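Local structure of sesquisabinene B synthase 2 (Santalum album, 6A2A) at residues Ile179-Arg184 and Trp503-Asn508; Ile251-His256 and Ile558-Leu563; Glu67-Ile72 and Glu98-Glu103; Leu388-Lys393 and Ala413-Gly418; Leu298-Glu303 and Gly365-Lys370. The protein probably cyclises farnesyl diphosphate to the sesquiterpene sesquisabinene B, using magnesium or manganese ions as a terpene synthase does. All coordinates share one frame; numbering follows the deposited sequence.

Interaction 1 of 5, residues Ile179-Arg184 and Trp503-Asn508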
# COMPACT_ATOMS: atom_id res chain seq x y z
N ILE A 179 -3.41 -37.82 36.55
CA ILE A 179 -4.59 -37.39 37.34
C ILE A 179 -5.33 -36.31 36.56
O ILE A 179 -6.56 -36.26 36.58
CB ILE A 179 -4.22 -36.92 38.75
CG1 ILE A 179 -3.57 -38.06 39.55
CG2 ILE A 179 -5.47 -36.43 39.48
CD1 ILE A 179 -2.87 -37.56 40.75
N LEU A 180 -4.57 -35.56 35.75
CA LEU A 180 -5.24 -34.53 34.95
C LEU A 180 -5.96 -35.17 33.76
O LEU A 180 -7.02 -34.65 33.37
CB LEU A 180 -4.25 -33.46 34.54
CG LEU A 180 -3.42 -32.91 35.69
CD1 LEU A 180 -2.39 -31.91 35.25
CD2 LEU A 180 -4.35 -32.26 36.70
N ASP A 181 -5.44 -36.26 33.20
CA ASP A 181 -6.18 -36.99 32.18
C ASP A 181 -7.47 -37.59 32.73
O ASP A 181 -8.51 -37.62 32.08
CB ASP A 181 -5.39 -38.18 31.66
CG ASP A 181 -4.16 -37.76 30.88
OD1 ASP A 181 -4.31 -36.90 30.01
OD2 ASP A 181 -3.05 -38.27 31.18
N GLU A 182 -7.37 -38.12 33.95
CA GLU A 182 -8.56 -38.69 34.63
C GLU A 182 -9.59 -37.55 34.87
O GLU A 182 -10.82 -37.79 34.75
CB GLU A 182 -8.18 -39.29 35.98
CG GLU A 182 -7.55 -40.68 35.92
CD GLU A 182 -6.71 -41.12 37.14
OE1 GLU A 182 -6.65 -40.39 38.15
OE2 GLU A 182 -6.07 -42.18 37.04
N ALA A 183 -9.10 -36.39 35.30
CA ALA A 183 -9.95 -35.22 35.58
C ALA A 183 -10.70 -34.81 34.32
O ALA A 183 -11.91 -34.54 34.32
CB ALA A 183 -9.12 -34.08 36.08
N ARG A 184 -9.97 -34.77 33.21
CA ARG A 184 -10.62 -34.43 31.93
C ARG A 184 -11.72 -35.43 31.57
O ARG A 184 -12.85 -35.02 31.21
CB ARG A 184 -9.60 -34.33 30.79
CG ARG A 184 -10.24 -34.07 29.44
CD ARG A 184 -9.29 -34.16 28.24
NE ARG A 184 -8.85 -35.54 28.09
CZ ARG A 184 -9.54 -36.48 27.47
NH1 ARG A 184 -10.71 -36.20 26.92
NH2 ARG A 184 -9.06 -37.71 27.39
N TRP A 503 0.22 -33.33 21.94
CA TRP A 503 1.07 -32.22 21.50
C TRP A 503 0.78 -30.95 22.30
O TRP A 503 1.67 -30.19 22.59
CB TRP A 503 0.93 -32.00 19.99
CG TRP A 503 1.65 -32.98 19.12
CD1 TRP A 503 1.11 -33.89 18.27
CD2 TRP A 503 3.07 -33.11 19.00
NE1 TRP A 503 2.10 -34.63 17.65
CE2 TRP A 503 3.31 -34.16 18.08
CE3 TRP A 503 4.15 -32.50 19.63
CZ2 TRP A 503 4.60 -34.56 17.75
CZ3 TRP A 503 5.42 -32.94 19.34
CH2 TRP A 503 5.62 -33.91 18.38
N TRP A 504 -0.49 -30.74 22.72
CA TRP A 504 -0.76 -29.68 23.64
C TRP A 504 0.02 -29.85 24.96
O TRP A 504 0.47 -28.89 25.51
CB TRP A 504 -2.28 -29.57 23.90
CG TRP A 504 -2.97 -28.48 23.14
CD1 TRP A 504 -3.81 -28.66 22.09
CD2 TRP A 504 -2.85 -27.07 23.31
NE1 TRP A 504 -4.25 -27.46 21.63
CE2 TRP A 504 -3.69 -26.47 22.35
CE3 TRP A 504 -2.16 -26.23 24.20
CZ2 TRP A 504 -3.88 -25.09 22.27
CZ3 TRP A 504 -2.32 -24.87 24.10
CH2 TRP A 504 -3.19 -24.31 23.15
N LYS A 505 0.05 -31.05 25.50
CA LYS A 505 0.86 -31.30 26.72
C LYS A 505 2.33 -30.88 26.53
O LYS A 505 2.94 -30.26 27.39
CB LYS A 505 0.73 -32.77 27.09
CG LYS A 505 -0.59 -33.17 27.77
CD LYS A 505 -0.76 -34.65 27.77
CE LYS A 505 -2.10 -35.09 28.30
NZ LYS A 505 -2.21 -36.56 28.32
N ARG A 506 2.89 -31.20 25.38
CA ARG A 506 4.28 -30.80 25.08
C ARG A 506 4.40 -29.29 24.97
O ARG A 506 5.32 -28.69 25.48
CB ARG A 506 4.73 -31.56 23.83
CG ARG A 506 4.59 -33.06 23.98
CD ARG A 506 5.49 -33.93 23.12
NE ARG A 506 6.80 -34.03 23.72
CZ ARG A 506 7.75 -34.85 23.27
NH1 ARG A 506 7.53 -35.63 22.21
NH2 ARG A 506 8.90 -34.88 23.90
N LEU A 507 3.49 -28.60 24.24
CA LEU A 507 3.44 -27.15 24.21
C LEU A 507 3.39 -26.51 25.61
O LEU A 507 4.10 -25.55 25.87
CB LEU A 507 2.16 -26.75 23.46
CG LEU A 507 2.16 -26.40 21.99
CD1 LEU A 507 0.89 -25.60 21.67
CD2 LEU A 507 3.40 -25.67 21.51
N ASN A 508 2.48 -27.01 26.50
CA ASN A 508 2.32 -26.48 27.83
C ASN A 508 3.64 -26.58 28.62
O ASN A 508 4.06 -25.62 29.21
CB ASN A 508 1.25 -27.27 28.62
CG ASN A 508 -0.17 -27.04 28.16
OD1 ASN A 508 -0.43 -26.04 27.48
ND2 ASN A 508 -1.05 -27.95 28.51
O HOH W 1 -0.69 -37.66 31.00
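Asp181 and Lys505 sit on helices 178-192 and 489-510 that stand well apart: their own CA atoms, at 10.6 Å, are the nearest CA pair between 179-184 and 503-508. One long side chain spans that gap. Lys505 runs out extended beyond CG and brings its ammonium end to the carboxylate of Asp181, where NZ donates to OD1 at 2.7 Å in a salt bridge. The oxygen is met on its syn lone pair, the side of OD2, and Lys505 CE comes to 3.3 Å from the same OD1. Asp181 turns its CG beside its own backbone N (chi1 -68°), which swings the carboxylate round to Lys505. A water accepts a long bond from NZ and lies beside OD2, but too close to it for that bond to be trusted. An asparagine here would probably leave the Lys505 ammonium without its charged mate. This is a surface salt bridge tying the helical N-terminal domain of a plant terpene synthase to its metal-binding domain.

Interaction 2 of 5, residues Ile251-His256 and Ile558-Leu563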
# COMPACT_ATOMS: atom_id res chain seq x y z
N ILE A 251 -12.32 0.21 20.87
CA ILE A 251 -11.14 0.96 20.46
C ILE A 251 -10.21 0.03 19.65
O ILE A 251 -9.74 0.41 18.58
CB ILE A 251 -10.42 1.56 21.67
CG1 ILE A 251 -11.30 2.65 22.31
CG2 ILE A 251 -9.05 2.07 21.30
CD1 ILE A 251 -10.81 3.11 23.68
N VAL A 252 -9.98 -1.16 20.18
CA VAL A 252 -9.15 -2.15 19.46
C VAL A 252 -9.83 -2.44 18.12
O VAL A 252 -9.15 -2.42 17.09
CB VAL A 252 -8.94 -3.43 20.27
CG1 VAL A 252 -8.14 -4.45 19.47
CG2 VAL A 252 -8.22 -3.16 21.57
N GLN A 253 -11.13 -2.66 18.10
CA GLN A 253 -11.82 -2.94 16.86
C GLN A 253 -11.55 -1.85 15.83
O GLN A 253 -11.49 -2.15 14.62
CB GLN A 253 -13.31 -3.12 17.12
CG GLN A 253 -14.10 -3.53 15.91
CD GLN A 253 -15.59 -3.50 16.16
OE1 GLN A 253 -16.18 -2.42 16.29
NE2 GLN A 253 -16.20 -4.67 16.28
N SER A 254 -11.50 -0.56 16.25
CA SER A 254 -11.27 0.55 15.26
C SER A 254 -9.90 0.41 14.61
O SER A 254 -9.78 0.76 13.46
CB SER A 254 -11.42 1.97 15.85
OG SER A 254 -10.30 2.30 16.69
N PHE A 255 -8.88 -0.04 15.35
CA PHE A 255 -7.57 -0.34 14.75
C PHE A 255 -7.71 -1.47 13.72
O PHE A 255 -7.16 -1.37 12.61
CB PHE A 255 -6.52 -0.80 15.75
CG PHE A 255 -5.92 0.27 16.62
CD1 PHE A 255 -4.79 0.95 16.20
CD2 PHE A 255 -6.45 0.53 17.88
CE1 PHE A 255 -4.22 1.91 17.03
CE2 PHE A 255 -5.88 1.50 18.70
CZ PHE A 255 -4.76 2.18 18.27
N HIS A 256 -8.41 -2.54 14.11
CA HIS A 256 -8.66 -3.67 13.14
C HIS A 256 -9.37 -3.18 11.88
O HIS A 256 -9.06 -3.60 10.74
CB HIS A 256 -9.46 -4.77 13.84
CG HIS A 256 -8.71 -5.41 14.96
ND1 HIS A 256 -9.33 -6.19 15.89
CD2 HIS A 256 -7.39 -5.40 15.25
CE1 HIS A 256 -8.44 -6.62 16.75
NE2 HIS A 256 -7.23 -6.16 16.36
N ILE A 558 -16.84 -5.98 12.42
CA ILE A 558 -17.75 -5.04 11.72
C ILE A 558 -18.55 -4.18 12.70
O ILE A 558 -18.63 -2.97 12.50
CB ILE A 558 -18.74 -5.79 10.82
CG1 ILE A 558 -18.08 -6.76 9.83
CG2 ILE A 558 -19.65 -4.79 10.10
CD1 ILE A 558 -17.06 -6.16 8.94
N HIS A 559 -19.21 -4.80 13.66
CA HIS A 559 -20.21 -4.08 14.52
C HIS A 559 -19.58 -3.70 15.85
O HIS A 559 -19.21 -4.59 16.61
CB HIS A 559 -21.43 -4.96 14.81
CG HIS A 559 -22.31 -5.20 13.64
ND1 HIS A 559 -22.91 -6.42 13.41
CD2 HIS A 559 -22.68 -4.41 12.60
CE1 HIS A 559 -23.60 -6.37 12.29
NE2 HIS A 559 -23.47 -5.16 11.77
N PRO A 560 -19.55 -2.40 16.17
CA PRO A 560 -19.11 -2.03 17.52
C PRO A 560 -20.11 -2.56 18.56
O PRO A 560 -21.27 -2.89 18.21
CB PRO A 560 -19.02 -0.49 17.54
CG PRO A 560 -19.00 -0.10 16.08
CD PRO A 560 -19.76 -1.19 15.35
N ILE A 561 -19.66 -2.66 19.79
CA ILE A 561 -20.52 -2.97 20.94
C ILE A 561 -21.29 -1.70 21.30
O ILE A 561 -20.65 -0.64 21.46
CB ILE A 561 -19.68 -3.47 22.12
CG1 ILE A 561 -18.90 -4.73 21.73
CG2 ILE A 561 -20.57 -3.68 23.35
CD1 ILE A 561 -18.07 -5.31 22.85
N PRO A 562 -22.62 -1.79 21.42
CA PRO A 562 -23.38 -0.61 21.86
C PRO A 562 -22.92 -0.19 23.26
O PRO A 562 -22.87 -1.02 24.16
CB PRO A 562 -24.84 -1.07 21.91
CG PRO A 562 -24.91 -2.18 20.92
CD PRO A 562 -23.53 -2.81 20.90
N LEU A 563 -22.52 1.06 23.40
CA LEU A 563 -22.21 1.60 24.72
C LEU A 563 -23.45 2.34 25.24
O LEU A 563 -24.21 2.94 24.47
CB LEU A 563 -21.00 2.52 24.61
CG LEU A 563 -19.80 1.95 23.85
CD1 LEU A 563 -18.71 2.98 23.69
CD2 LEU A 563 -19.28 0.70 24.55
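Gln253 NE2 spends its hydrogens on two backbone carbonyls. One bond goes to His559 O at 3.0 Å and is nearly straight, with an N-H...O angle of 171°; the other goes to Val556 O in helix 546-558. The His559 oxygen lies in the amide plane of Gln253, yet NE2 stands above the plane of the His559 carbonyl, 71° out of it. A chi1 of -175° turns CG away from the backbone N, and the extended chain reaches toward the tail. In this alpha-helical plant terpene synthase fold the C-terminal tail leaves the last helix at His559 and runs back along helix 239-270 toward its start, and Asn250 OD1 accepts from Ile561 N. A leucine in place of Gln253 would probably leave both carbonyls without this donor and the tail more loosely held. The other half of the amide lies against Pro560: Gln253 OE1 is 3.2 Å from Pro560 CA and 3.7 Å from Pro560 CG, and Pro560 N, having no hydrogen, gives it nothing.

Interaction 3 of 5, residues Glu67-Ile72 and Glu98-Glu103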
# COMPACT_ATOMS: atom_id res chain seq x y z
N GLU A 67 -9.15 2.86 36.94
CA GLU A 67 -10.07 2.28 37.94
C GLU A 67 -9.91 0.76 37.95
O GLU A 67 -9.91 0.19 39.00
CB GLU A 67 -11.53 2.69 37.71
CG GLU A 67 -11.81 4.14 38.09
CD GLU A 67 -13.20 4.62 37.74
OE1 GLU A 67 -13.33 5.80 37.34
OE2 GLU A 67 -14.14 3.84 37.86
N VAL A 68 -9.71 0.12 36.79
CA VAL A 68 -9.60 -1.31 36.76
C VAL A 68 -8.23 -1.73 37.31
O VAL A 68 -8.11 -2.71 37.96
CB VAL A 68 -9.86 -1.85 35.34
CG1 VAL A 68 -9.43 -3.30 35.22
CG2 VAL A 68 -11.32 -1.69 34.93
N LYS A 69 -7.18 -0.97 37.06
CA LYS A 69 -5.90 -1.28 37.66
C LYS A 69 -6.03 -1.31 39.19
O LYS A 69 -5.46 -2.15 39.87
CB LYS A 69 -4.87 -0.16 37.46
CG LYS A 69 -4.17 -0.09 36.12
CD LYS A 69 -2.98 0.84 36.18
CE LYS A 69 -2.47 1.24 34.82
NZ LYS A 69 -1.21 1.99 34.95
N SER A 70 -6.72 -0.31 39.68
CA SER A 70 -6.93 -0.18 41.13
C SER A 70 -7.60 -1.43 41.67
O SER A 70 -7.15 -1.97 42.69
CB SER A 70 -7.69 1.08 41.46
OG SER A 70 -6.85 2.21 41.31
N LEU A 71 -8.64 -1.90 40.95
CA LEU A 71 -9.37 -3.11 41.33
C LEU A 71 -8.45 -4.32 41.33
O LEU A 71 -8.49 -5.13 42.23
CB LEU A 71 -10.55 -3.32 40.38
CG LEU A 71 -11.66 -2.28 40.45
CD1 LEU A 71 -12.61 -2.39 39.26
CD2 LEU A 71 -12.44 -2.45 41.73
N ILE A 72 -7.62 -4.48 40.30
CA ILE A 72 -6.73 -5.63 40.25
C ILE A 72 -5.77 -5.57 41.45
O ILE A 72 -5.36 -6.59 41.98
CB ILE A 72 -5.98 -5.68 38.89
CG1 ILE A 72 -6.93 -5.83 37.69
CG2 ILE A 72 -4.96 -6.80 38.92
CD1 ILE A 72 -6.29 -5.63 36.33
N GLU A 98 -0.75 -6.35 32.28
CA GLU A 98 0.11 -7.50 32.41
C GLU A 98 0.87 -7.48 33.76
O GLU A 98 0.99 -8.50 34.43
CB GLU A 98 1.13 -7.54 31.26
CG GLU A 98 0.52 -7.84 29.91
CD GLU A 98 0.13 -9.29 29.66
OE1 GLU A 98 0.26 -10.15 30.56
OE2 GLU A 98 -0.36 -9.56 28.52
N THR A 99 1.40 -6.32 34.11
CA THR A 99 2.15 -6.14 35.36
C THR A 99 1.24 -6.45 36.56
O THR A 99 1.56 -7.25 37.42
CB THR A 99 2.75 -4.73 35.42
OG1 THR A 99 3.86 -4.77 34.52
CG2 THR A 99 3.18 -4.32 36.81
N GLU A 100 0.08 -5.82 36.58
CA GLU A 100 -0.81 -5.93 37.74
C GLU A 100 -1.35 -7.35 37.87
O GLU A 100 -1.50 -7.85 38.99
CB GLU A 100 -1.98 -4.96 37.61
CG GLU A 100 -1.55 -3.50 37.52
CD GLU A 100 -1.06 -2.98 36.19
OE1 GLU A 100 -1.03 -3.77 35.21
OE2 GLU A 100 -0.68 -1.80 36.14
N VAL A 101 -1.71 -8.00 36.74
CA VAL A 101 -2.25 -9.36 36.83
C VAL A 101 -1.18 -10.30 37.36
O VAL A 101 -1.46 -11.16 38.19
CB VAL A 101 -2.81 -9.85 35.48
CG1 VAL A 101 -3.06 -11.33 35.49
CG2 VAL A 101 -4.04 -9.06 35.10
N LYS A 102 0.07 -10.15 36.87
CA LYS A 102 1.10 -11.06 37.28
C LYS A 102 1.36 -10.89 38.79
O LYS A 102 1.54 -11.86 39.52
CB LYS A 102 2.39 -10.81 36.49
CG LYS A 102 3.57 -11.68 36.90
CD LYS A 102 3.28 -13.17 36.87
CE LYS A 102 4.52 -14.02 37.03
NZ LYS A 102 5.56 -13.66 36.02
N GLU A 103 1.38 -9.63 39.19
CA GLU A 103 1.66 -9.26 40.58
C GLU A 103 0.53 -9.78 41.46
O GLU A 103 0.80 -10.37 42.48
CB GLU A 103 1.89 -7.74 40.67
CG GLU A 103 3.18 -7.34 39.95
CD GLU A 103 3.68 -5.92 40.13
OE1 GLU A 103 2.85 -4.99 40.08
OE2 GLU A 103 4.90 -5.76 40.31
O HOH W 2 -2.15 -6.11 41.19
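Lys69 and Glu100 pass each other at a slant, with one carboxylate oxygen lying along the aliphatic part of the lysine. Glu100 OE2 is 3.5 Å from Lys69 CD and somewhat farther from CG and CE. The glutamate chain bends at chi2 (80°), which folds the carboxylate back toward the lysine, while Lys69 stays extended. One turn along, Ile72 meets Glu100 at about a right angle: its CG2 branch butts against Glu100 CB at 3.7 Å and Glu100 O at 3.6 Å, and its CD1 lies 4.3 Å from Val101 CG2. A water donates to Glu100 O at 2.9 Å and, weakly, to Ile72 O. The helices run nearly parallel, 15° apart with axes 9.7 Å from each other, and are joined through helix 78-90 within the helical N-terminal domain. Lys69 NZ has its salt bridge with Glu66 on its own helix, so at 4.0 Å Glu100 OE2 probably attracts it only weakly, and van der Waals packing of aliphatic groups against carbon and oxygen carries the contact.

Interaction 4 of 5, residues Leu388-Lys393 and Ala413-Gly418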
# COMPACT_ATOMS: atom_id res chain seq x y z
N LEU A 388 6.26 -24.88 -1.05
CA LEU A 388 5.83 -25.41 -2.34
C LEU A 388 6.43 -26.81 -2.61
O LEU A 388 5.83 -27.62 -3.33
CB LEU A 388 6.24 -24.43 -3.44
CG LEU A 388 5.62 -23.04 -3.36
CD1 LEU A 388 6.00 -22.28 -4.61
CD2 LEU A 388 4.11 -23.07 -3.17
N LYS A 389 7.58 -27.08 -2.04
CA LYS A 389 8.12 -28.42 -2.12
C LYS A 389 7.19 -29.39 -1.38
O LYS A 389 6.98 -30.49 -1.85
CB LYS A 389 9.51 -28.48 -1.51
CG LYS A 389 10.57 -27.84 -2.40
CD LYS A 389 11.92 -27.88 -1.74
CE LYS A 389 13.10 -27.51 -2.62
NZ LYS A 389 14.31 -27.34 -1.77
N SER A 390 6.55 -28.95 -0.30
CA SER A 390 5.66 -29.83 0.42
C SER A 390 4.36 -30.04 -0.38
O SER A 390 3.76 -31.13 -0.34
CB SER A 390 5.46 -29.34 1.84
OG SER A 390 4.45 -28.30 1.85
N TYR A 391 3.90 -29.03 -1.11
CA TYR A 391 2.72 -29.18 -1.97
C TYR A 391 3.03 -30.18 -3.08
O TYR A 391 2.20 -31.00 -3.44
CB TYR A 391 2.37 -27.86 -2.65
CG TYR A 391 1.69 -26.83 -1.79
CD1 TYR A 391 1.38 -27.04 -0.45
CD2 TYR A 391 1.43 -25.59 -2.30
CE1 TYR A 391 0.73 -26.08 0.30
CE2 TYR A 391 0.79 -24.61 -1.56
CZ TYR A 391 0.46 -24.84 -0.25
OH TYR A 391 -0.14 -23.86 0.48
N THR A 392 4.22 -30.05 -3.60
CA THR A 392 4.64 -30.94 -4.69
C THR A 392 4.67 -32.42 -4.24
O THR A 392 4.19 -33.30 -4.97
CB THR A 392 5.96 -30.46 -5.28
OG1 THR A 392 5.74 -29.11 -5.75
CG2 THR A 392 6.37 -31.36 -6.44
N LYS A 393 5.20 -32.68 -3.05
CA LYS A 393 5.22 -34.04 -2.48
C LYS A 393 3.81 -34.60 -2.35
O LYS A 393 3.57 -35.75 -2.73
CB LYS A 393 6.03 -34.00 -1.19
CG LYS A 393 6.21 -35.35 -0.50
CD LYS A 393 7.22 -35.28 0.64
CE LYS A 393 8.45 -36.11 0.39
NZ LYS A 393 9.55 -35.73 1.32
N ALA A 413 3.02 -32.68 6.01
CA ALA A 413 1.81 -31.88 6.10
C ALA A 413 1.88 -30.78 7.17
O ALA A 413 1.11 -29.80 7.14
CB ALA A 413 0.64 -32.84 6.31
N LEU A 414 2.79 -30.90 8.12
CA LEU A 414 3.04 -29.84 9.07
C LEU A 414 3.74 -28.68 8.34
O LEU A 414 3.64 -27.57 8.82
CB LEU A 414 3.85 -30.32 10.27
CG LEU A 414 5.31 -30.67 10.01
CD1 LEU A 414 6.16 -29.44 10.07
CD2 LEU A 414 5.81 -31.72 10.97
N VAL A 415 4.33 -28.94 7.17
CA VAL A 415 4.89 -27.87 6.34
C VAL A 415 3.79 -27.36 5.41
O VAL A 415 3.59 -26.14 5.30
CB VAL A 415 6.11 -28.32 5.53
CG1 VAL A 415 6.64 -27.17 4.67
CG2 VAL A 415 7.19 -28.87 6.41
N SER A 416 3.02 -28.25 4.78
CA SER A 416 2.05 -27.82 3.80
C SER A 416 0.90 -26.99 4.40
O SER A 416 0.28 -26.21 3.68
CB SER A 416 1.50 -28.99 3.03
OG SER A 416 0.67 -29.78 3.89
N ILE A 417 0.60 -27.15 5.69
CA ILE A 417 -0.43 -26.32 6.33
C ILE A 417 -0.01 -24.85 6.33
O ILE A 417 -0.89 -24.00 6.47
CB ILE A 417 -0.69 -26.85 7.75
CG1 ILE A 417 -1.97 -26.29 8.36
CG2 ILE A 417 0.49 -26.72 8.68
CD1 ILE A 417 -3.21 -26.79 7.66
N GLY A 418 1.30 -24.54 6.25
CA GLY A 418 1.77 -23.14 6.05
C GLY A 418 2.23 -22.47 7.35
O GLY A 418 2.66 -21.33 7.34
O HOH W 3 -1.61 -24.71 2.66
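Val415 comes first along 413-418, setting CG1 3.7 Å from Ser390 OG on helix 377-400. Ser416 follows at the tightest place, its CA 5.3 Å from the CA of Ser390. With chi1 at 82°, Ser390 OG lies between its own N and carbonyl carbon and is pressed to 3.1 Å from Ser416 CA, while its hydrogen bond is made to Gln387 O. The Ser416 hydroxyl turns elsewhere, to Glu394, which binds magnesium in this enzyme. These serines therefore pack helix 377-400 against helix 406-416 in the metal-binding domain, right beside the ion site, though no ion is bound in this chain. Ser416 O sits at the edge of the Tyr391 ring, in its plane, 3.4 Å from CE1, and a water that donates to this oxygen at 2.6 Å also bonds Tyr391 OH. At Gly418 phi turns positive (100°), where a side chain would press on the preceding carbonyl, and helix 419-430 starts next, consistent with the break in helix G of class I terpene synthases.

Interaction 5 of 5, residues Leu298-Glu303 and Gly365-Lys370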
# COMPACT_ATOMS: atom_id res chain seq x y z
N LEU A 298 0.79 -4.49 17.61
CA LEU A 298 1.38 -5.42 16.64
C LEU A 298 0.65 -5.32 15.29
O LEU A 298 0.73 -6.29 14.52
CB LEU A 298 1.29 -6.84 17.18
CG LEU A 298 2.35 -7.19 18.23
CD1 LEU A 298 2.03 -8.47 18.96
CD2 LEU A 298 3.70 -7.28 17.53
N GLY A 299 0.03 -4.17 14.97
CA GLY A 299 -0.68 -3.95 13.72
C GLY A 299 0.14 -4.27 12.47
O GLY A 299 -0.33 -4.95 11.57
N GLU A 300 1.33 -3.71 12.36
CA GLU A 300 2.11 -3.93 11.14
C GLU A 300 2.43 -5.42 10.93
O GLU A 300 2.42 -5.87 9.75
CB GLU A 300 3.43 -3.15 11.16
CG GLU A 300 3.22 -1.71 10.75
CD GLU A 300 4.53 -1.00 10.50
OE1 GLU A 300 5.22 -0.70 11.49
OE2 GLU A 300 4.88 -0.86 9.32
N VAL A 301 2.82 -6.09 11.98
CA VAL A 301 3.15 -7.51 11.91
C VAL A 301 1.89 -8.27 11.51
O VAL A 301 1.93 -9.16 10.64
CB VAL A 301 3.72 -8.01 13.24
CG1 VAL A 301 3.84 -9.53 13.28
CG2 VAL A 301 5.06 -7.36 13.51
N ARG A 302 0.79 -7.97 12.17
CA ARG A 302 -0.47 -8.64 11.85
C ARG A 302 -0.86 -8.43 10.39
O ARG A 302 -1.32 -9.39 9.72
CB ARG A 302 -1.57 -8.10 12.78
CG ARG A 302 -2.95 -8.55 12.39
CD ARG A 302 -3.99 -8.36 13.49
NE ARG A 302 -4.07 -6.97 13.99
CZ ARG A 302 -3.44 -6.51 15.10
NH1 ARG A 302 -2.81 -7.34 15.95
NH2 ARG A 302 -3.47 -5.22 15.36
N GLU A 303 -0.69 -7.22 9.84
CA GLU A 303 -1.00 -7.00 8.41
C GLU A 303 -0.12 -7.93 7.54
O GLU A 303 -0.58 -8.50 6.55
CB GLU A 303 -0.84 -5.53 8.04
CG GLU A 303 -2.01 -4.68 8.52
CD GLU A 303 -1.87 -3.17 8.24
OE1 GLU A 303 -1.54 -2.82 7.10
OE2 GLU A 303 -2.14 -2.35 9.15
N GLY A 365 10.56 -9.01 3.57
CA GLY A 365 12.00 -9.10 3.88
C GLY A 365 12.62 -7.72 3.96
O GLY A 365 13.54 -7.48 4.81
N TYR A 366 12.18 -6.81 3.11
CA TYR A 366 12.68 -5.46 3.09
C TYR A 366 12.27 -4.72 4.39
O TYR A 366 13.07 -3.96 4.98
CB TYR A 366 12.20 -4.71 1.85
CG TYR A 366 12.77 -3.32 1.82
CD1 TYR A 366 12.16 -2.28 2.49
CD2 TYR A 366 13.96 -3.09 1.15
CE1 TYR A 366 12.70 -1.00 2.45
CE2 TYR A 366 14.49 -1.81 1.09
CZ TYR A 366 13.87 -0.77 1.76
OH TYR A 366 14.45 0.47 1.78
N TRP A 367 11.04 -4.92 4.85
CA TRP A 367 10.59 -4.28 6.11
C TRP A 367 11.57 -4.70 7.22
O TRP A 367 11.93 -3.88 8.08
CB TRP A 367 9.17 -4.73 6.47
CG TRP A 367 8.57 -4.08 7.68
CD1 TRP A 367 7.69 -3.04 7.68
CD2 TRP A 367 8.69 -4.48 9.07
NE1 TRP A 367 7.25 -2.77 8.94
CE2 TRP A 367 7.87 -3.61 9.82
CE3 TRP A 367 9.42 -5.46 9.74
CZ2 TRP A 367 7.75 -3.71 11.20
CZ3 TRP A 367 9.32 -5.55 11.11
CH2 TRP A 367 8.49 -4.69 11.83
N ALA A 368 11.96 -5.96 7.26
CA ALA A 368 12.90 -6.42 8.26
C ALA A 368 14.24 -5.68 8.11
O ALA A 368 14.89 -5.33 9.11
CB ALA A 368 13.12 -7.93 8.21
N LEU A 369 14.65 -5.39 6.88
CA LEU A 369 15.90 -4.63 6.72
C LEU A 369 15.72 -3.20 7.24
O LEU A 369 16.60 -2.74 8.00
CB LEU A 369 16.34 -4.62 5.25
CG LEU A 369 17.50 -3.67 4.93
CD1 LEU A 369 18.75 -4.12 5.66
CD2 LEU A 369 17.76 -3.62 3.43
N LYS A 370 14.64 -2.53 6.86
CA LYS A 370 14.40 -1.12 7.12
C LYS A 370 14.16 -0.89 8.61
O LYS A 370 14.69 0.02 9.19
CB LYS A 370 13.16 -0.66 6.33
CG LYS A 370 12.72 0.77 6.56
CD LYS A 370 11.72 1.01 7.68
CE LYS A 370 10.54 0.06 7.75
NZ LYS A 370 9.50 0.55 8.69
O HOH W 4 6.62 0.52 8.10
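Trp367 and Glu300 link helix 348-372 to the start of helix 299-321, two members of the helical bundle of a class I terpene synthase. The tryptophan leaves CB with CG anti to the backbone N (chi1 -176°), which aims the indole at the other helix; the edge that carries NE1 faces Glu300. CD1 is the first ring atom to meet the carboxylate, 3.9 Å from Glu300 OE2. NE1 comes next and makes the bond: it donates to OE2 at 3.1 Å with an N-H...O angle of 165°. The oxygen lies close to the indole plane, but the carboxylate is turned 77° against the ring, and NE1 reaches OE2 from above the carboxylate plane. Farther along the same edge, CZ2 is 3.9 Å from Glu300 OE1, so both oxygens border the indole rim. The ring also packs on Leu429 of helix 419-430. On the same helix as Trp367, Tyr366 hydrogen-bonds Thr270 O of the second subunit, placing this pair close to the dimer contact. Glu300 OE2 has a second donor, a water at a short 2.5 Å, which in turn accepts from Lys370 NZ at 2.9 Å.

Overall arrangement
Interaction 4 is the contact at the active site: the side chain of Ser416 is about 3 Å from that of Glu394 and that of Tyr391 about 4 Å from that of Asp316, both magnesium ligands. Interaction 5 lies at the other end of helix 299-321, the helix that carries Asp316 and Asp320, with its centre about 24 Å from that of interaction 4. Interactions 2 and 5 touch, His256 CD2 standing 3.9 Å from Arg302 NE. Interaction 1 comes within about 7 Å of interaction 4 at the nearest atoms, although their centres are about 29 Å apart. Interaction 3, wholly in the N-terminal domain, is the farthest of the four from interaction 4, about 44 Å between centres.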